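Local coordinates for protein cellulase (Bacteroides salanitronis, PDB 6WQY) that probably hydrolyses internal beta-1,4 linkages of cellulose and related plant polysaccharides as a broad-specificity GH5_4 endoglucanase, this chain holding its catalytic barrel domain, at residues 289-294 / 329-334; 312-317 / 367-372. All blocks are in the same frame, centred on the assembly; numbering follows the deposited sequence.

Contact 1: 289-294 / 329-334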
# COMPACT_ATOMS: atom_id res chain seq x y z
N GLY A 289 6.53 1.58 -19.29
CA GLY A 289 6.57 3.02 -19.42
C GLY A 289 6.28 3.74 -18.11
O GLY A 289 6.94 4.73 -17.76
N GLN A 290 5.29 3.26 -17.37
CA GLN A 290 4.96 3.87 -16.09
C GLN A 290 6.04 3.60 -15.06
O GLN A 290 6.42 4.49 -14.29
CB GLN A 290 3.60 3.36 -15.60
CG GLN A 290 2.44 3.81 -16.47
CD GLN A 290 2.37 5.32 -16.56
OE1 GLN A 290 2.89 5.92 -17.50
NE2 GLN A 290 1.74 5.95 -15.58
N PHE A 291 6.54 2.36 -15.00
CA PHE A 291 7.58 2.07 -14.02
C PHE A 291 8.88 2.81 -14.36
O PHE A 291 9.64 3.17 -13.45
CB PHE A 291 7.81 0.57 -13.87
CG PHE A 291 6.66 -0.19 -13.25
CD1 PHE A 291 5.48 0.42 -12.88
CD2 PHE A 291 6.78 -1.55 -13.02
CE1 PHE A 291 4.43 -0.31 -12.32
CE2 PHE A 291 5.75 -2.29 -12.47
CZ PHE A 291 4.58 -1.68 -12.13
N ALA A 292 9.13 3.06 -15.66
CA ALA A 292 10.30 3.84 -16.06
C ALA A 292 10.24 5.25 -15.50
O ALA A 292 11.28 5.84 -15.18
CB ALA A 292 10.43 3.86 -17.58
N LYS A 293 9.04 5.83 -15.39
CA LYS A 293 8.92 7.16 -14.80
C LYS A 293 9.34 7.14 -13.34
O LYS A 293 10.05 8.04 -12.87
CB LYS A 293 7.48 7.68 -14.94
CG LYS A 293 7.02 7.88 -16.37
CD LYS A 293 5.56 8.25 -16.47
CE LYS A 293 5.13 8.42 -17.91
NZ LYS A 293 3.65 8.57 -18.05
N MET A 294 8.91 6.11 -12.61
CA MET A 294 9.30 5.98 -11.21
C MET A 294 10.80 5.77 -11.08
O MET A 294 11.44 6.32 -10.16
CB MET A 294 8.56 4.81 -10.57
CG MET A 294 7.07 5.03 -10.39
SD MET A 294 6.64 6.42 -9.29
CE MET A 294 7.21 5.76 -7.72
N GLU A 329 2.68 -12.02 -13.51
CA GLU A 329 4.10 -12.32 -13.67
C GLU A 329 4.82 -11.17 -14.34
O GLU A 329 5.91 -10.76 -13.91
CB GLU A 329 4.27 -13.63 -14.46
CG GLU A 329 5.66 -14.23 -14.37
CD GLU A 329 5.79 -15.61 -15.01
OE1 GLU A 329 4.82 -16.18 -15.55
OE2 GLU A 329 6.94 -16.13 -15.02
N TYR A 330 4.20 -10.59 -15.38
CA TYR A 330 4.83 -9.49 -16.10
C TYR A 330 5.01 -8.27 -15.20
O TYR A 330 6.07 -7.62 -15.21
CB TYR A 330 3.99 -9.12 -17.33
CG TYR A 330 4.75 -8.21 -18.26
CD1 TYR A 330 4.72 -6.84 -18.11
CD2 TYR A 330 5.53 -8.74 -19.27
CE1 TYR A 330 5.44 -6.02 -18.95
CE2 TYR A 330 6.26 -7.93 -20.11
CZ TYR A 330 6.21 -6.57 -19.94
OH TYR A 330 6.93 -5.74 -20.76
N VAL A 331 3.98 -7.93 -14.43
CA VAL A 331 4.04 -6.76 -13.58
C VAL A 331 5.04 -6.96 -12.45
O VAL A 331 5.78 -6.04 -12.09
CB VAL A 331 2.64 -6.40 -13.06
CG1 VAL A 331 2.72 -5.29 -12.02
CG2 VAL A 331 1.74 -5.96 -14.21
N CYS A 332 5.08 -8.16 -11.85
CA CYS A 332 6.04 -8.39 -10.77
C CYS A 332 7.48 -8.36 -11.27
O CYS A 332 8.36 -7.81 -10.60
CB CYS A 332 5.74 -9.69 -10.03
SG CYS A 332 4.29 -9.59 -8.95
N LYS A 333 7.73 -8.93 -12.44
CA LYS A 333 9.08 -8.88 -13.01
C LYS A 333 9.48 -7.45 -13.35
O LYS A 333 10.62 -7.05 -13.10
CB LYS A 333 9.15 -9.79 -14.23
CG LYS A 333 10.49 -9.79 -14.95
CD LYS A 333 11.64 -10.16 -14.03
CE LYS A 333 12.94 -10.30 -14.81
NZ LYS A 333 14.13 -10.23 -13.92
N ALA A 334 8.55 -6.65 -13.88
CA ALA A 334 8.84 -5.26 -14.16
C ALA A 334 9.08 -4.49 -12.88
O ALA A 334 9.99 -3.64 -12.81
CB ALA A 334 7.71 -4.64 -14.98

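Contact 2: 312-317 / 367-372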
# COMPACT_ATOMS: atom_id res chain seq x y z
N CYS A 312 -4.76 -8.46 -9.85
CA CYS A 312 -5.68 -8.79 -10.93
C CYS A 312 -6.59 -9.89 -10.42
O CYS A 312 -6.11 -10.85 -9.82
CB CYS A 312 -4.90 -9.29 -12.16
SG CYS A 312 -5.88 -9.55 -13.63
N VAL A 313 -7.90 -9.76 -10.68
CA VAL A 313 -8.86 -10.72 -10.16
C VAL A 313 -8.82 -12.04 -10.93
O VAL A 313 -8.42 -12.13 -12.10
CB VAL A 313 -10.30 -10.16 -10.11
CG1 VAL A 313 -10.36 -8.95 -9.19
CG2 VAL A 313 -10.82 -9.84 -11.50
N HIS A 314 -9.27 -13.09 -10.26
CA HIS A 314 -9.35 -14.45 -10.77
C HIS A 314 -10.41 -14.60 -11.84
O HIS A 314 -11.48 -13.98 -11.79
CB HIS A 314 -9.68 -15.37 -9.58
CG HIS A 314 -9.94 -16.80 -9.92
ND1 HIS A 314 -8.98 -17.65 -10.44
CD2 HIS A 314 -11.04 -17.56 -9.74
CE1 HIS A 314 -9.50 -18.86 -10.59
NE2 HIS A 314 -10.75 -18.83 -10.17
N ARG A 315 -10.11 -15.45 -12.82
CA ARG A 315 -11.07 -15.90 -13.81
C ARG A 315 -11.24 -17.41 -13.69
O ARG A 315 -10.25 -18.15 -13.64
CB ARG A 315 -10.61 -15.54 -15.23
CG ARG A 315 -11.04 -14.15 -15.69
CD ARG A 315 -10.28 -13.00 -15.05
NE ARG A 315 -10.62 -11.76 -15.74
CZ ARG A 315 -10.06 -10.58 -15.51
NH1 ARG A 315 -9.14 -10.44 -14.56
NH2 ARG A 315 -10.45 -9.53 -16.21
N ALA A 316 -12.49 -17.87 -13.66
CA ALA A 316 -12.75 -19.30 -13.56
C ALA A 316 -12.46 -20.03 -14.87
O ALA A 316 -12.18 -21.23 -14.84
CB ALA A 316 -14.20 -19.54 -13.14
N ASP A 317 -12.50 -19.32 -15.99
CA ASP A 317 -12.21 -19.90 -17.29
C ASP A 317 -10.71 -20.11 -17.47
O ASP A 317 -9.91 -19.20 -17.24
CB ASP A 317 -12.73 -18.94 -18.36
CG ASP A 317 -12.41 -19.40 -19.77
OD1 ASP A 317 -13.09 -20.32 -20.25
OD2 ASP A 317 -11.50 -18.82 -20.39
N MET A 367 -5.01 -21.62 1.26
CA MET A 367 -5.03 -21.12 -0.11
C MET A 367 -6.35 -21.47 -0.77
O MET A 367 -6.91 -22.54 -0.56
CB MET A 367 -3.88 -21.74 -0.91
CG MET A 367 -2.53 -21.14 -0.60
SD MET A 367 -1.26 -21.89 -1.62
CE MET A 367 0.20 -21.21 -0.85
N LEU A 368 -6.85 -20.54 -1.59
CA LEU A 368 -8.10 -20.71 -2.30
C LEU A 368 -7.85 -20.95 -3.79
O LEU A 368 -7.01 -20.28 -4.40
CB LEU A 368 -8.99 -19.48 -2.13
CG LEU A 368 -9.33 -19.13 -0.68
CD1 LEU A 368 -10.21 -17.89 -0.62
CD2 LEU A 368 -10.00 -20.29 0.02
N ASN A 369 -8.61 -21.87 -4.38
CA ASN A 369 -8.59 -22.11 -5.82
C ASN A 369 -7.15 -22.32 -6.27
O ASN A 369 -6.44 -23.14 -5.66
CB ASN A 369 -9.35 -20.97 -6.51
CG ASN A 369 -10.77 -20.84 -5.99
OD1 ASN A 369 -11.40 -21.83 -5.64
ND2 ASN A 369 -11.27 -19.62 -5.93
N ASN A 370 -6.70 -21.66 -7.33
CA ASN A 370 -5.37 -21.84 -7.90
C ASN A 370 -4.36 -20.84 -7.34
O ASN A 370 -3.41 -20.46 -8.04
CB ASN A 370 -5.43 -21.72 -9.43
CG ASN A 370 -5.87 -20.34 -9.88
OD1 ASN A 370 -6.70 -19.70 -9.22
ND2 ASN A 370 -5.32 -19.87 -10.99
N ALA A 371 -4.53 -20.42 -6.10
CA ALA A 371 -3.63 -19.42 -5.53
C ALA A 371 -2.18 -19.85 -5.61
O ALA A 371 -1.30 -19.00 -5.81
CB ALA A 371 -3.99 -19.14 -4.07
N GLN A 372 -1.88 -21.14 -5.44
CA GLN A 372 -0.49 -21.57 -5.48
C GLN A 372 0.17 -21.17 -6.80
O GLN A 372 1.32 -20.71 -6.82
CB GLN A 372 -0.38 -23.08 -5.29
CG GLN A 372 1.05 -23.59 -5.26
CD GLN A 372 1.79 -23.14 -4.02
OE1 GLN A 372 1.48 -23.59 -2.91
NE2 GLN A 372 2.75 -22.24 -4.18

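Contact 1: 289-294 / 329-334
Phe291 meets Val331 and Ala334 where helices 284-299 and 318-337, which follow one another along the chain, pack side by side on the outside of the TIM barrel. The packing buries 129 Å² from these three residues, all buried, and brings the nearest CA atoms, those of Phe291 and Ala334, to 7.4 Å; the side chains meet through carbon atoms, without hydrogen bonds between the segments.

The apolar contacts fall along one edge of the phenyl ring. Phe291 CD2 lies 3.8 Å from Ala334 CB, while Phe291 CZ reaches Val331 CG1 at 4.1 Å, the side chains of Phe291 and Val331 crossing at about a right angle. With CG anti to the carbonyl carbon (chi1 -68°), the ring of Phe291 reaches out to the neighbouring helix and meets it edge-on.

Backbone atoms complete the fit. Val331 O and Ala334 C both lie near the ring plane at its edge, with CD2 of Phe291 3.7 Å from Ala334 C. The same ring packs edge-to-face with Phe252 and touches Ile307 of strand 305-310, tying the helix pair to the barrel wall.

On helix 284-299 the polar groups bond away from the partner helix. Lys293 NZ forms a salt bridge with Asp229, whose carboxylate also accepts from Gln290 NE2. Lys293 NZ donates to Gln290 OE1 at 2.8 Å, in the carbonyl plane and on a lone pair.

Contact 2: 312-317 / 367-372
His314 and Asn370 face each other with CA atoms 8.9 Å apart, His314 in an extended loop and Asn370 inside a type II' beta turn, Leu368 to Ala371, closed by Ala371 N to Leu368 O at 3.0 Å. Both belong to loops of the TIM barrel: 312-317 follows strand 305-310, and the turn runs into helix 371-383, with Asn370 at the N-cap position, though its side chain makes no capping bond.

A chi1 of 174°, which sets CG opposite the backbone N, carries the His314 imidazole out to the turn. His314 CE1 approaches Asn370 OD1 to 3.2 Å, obliquely, ring and amide planes lying 52° apart. His314 ND1 is nearly as close to that oxygen, but the angle is poor for a hydrogen bond. The polar link is instead indirect: Glu321 OE2 is hydrogen-bonded to both His314 ND1 and Asn370 ND2, which fixes the two groups relative to helix 318-337. Replacing His314 by an alanine is likely to take from Glu321 OE2 one of the two donors described and open a gap beside the Asn370 amide. Asn369 ND2 lies 4.3 Å from His314 CD2, a loose approach, and is hydrogen-bonded to Gly351 O. One face of the imidazole is backed by Ala316 N, 4.0 Å above the His314 ring plane and offset toward the rim.

Along the chain the segments alternate: 289-294, 312-317, 329-334, then 367-372, so the two contacts cross along the chain, in the C-terminal part of the barrel. Their centres lie 22 Å apart, and their nearest atoms about 8 Å. Helix 318-337 relates them: 312-317 leads into its start, where Glu321 serves contact 2, whereas 329-334 lies further along it. Contact 1 joins that helix to the preceding one, 284-299; contact 2 joins its approach loop to the entry of the following one, 371-383. Together they tie three consecutive outer helices, one by buried packing and the other by a surface loop contact beyond the C-terminal end of strand 305-310.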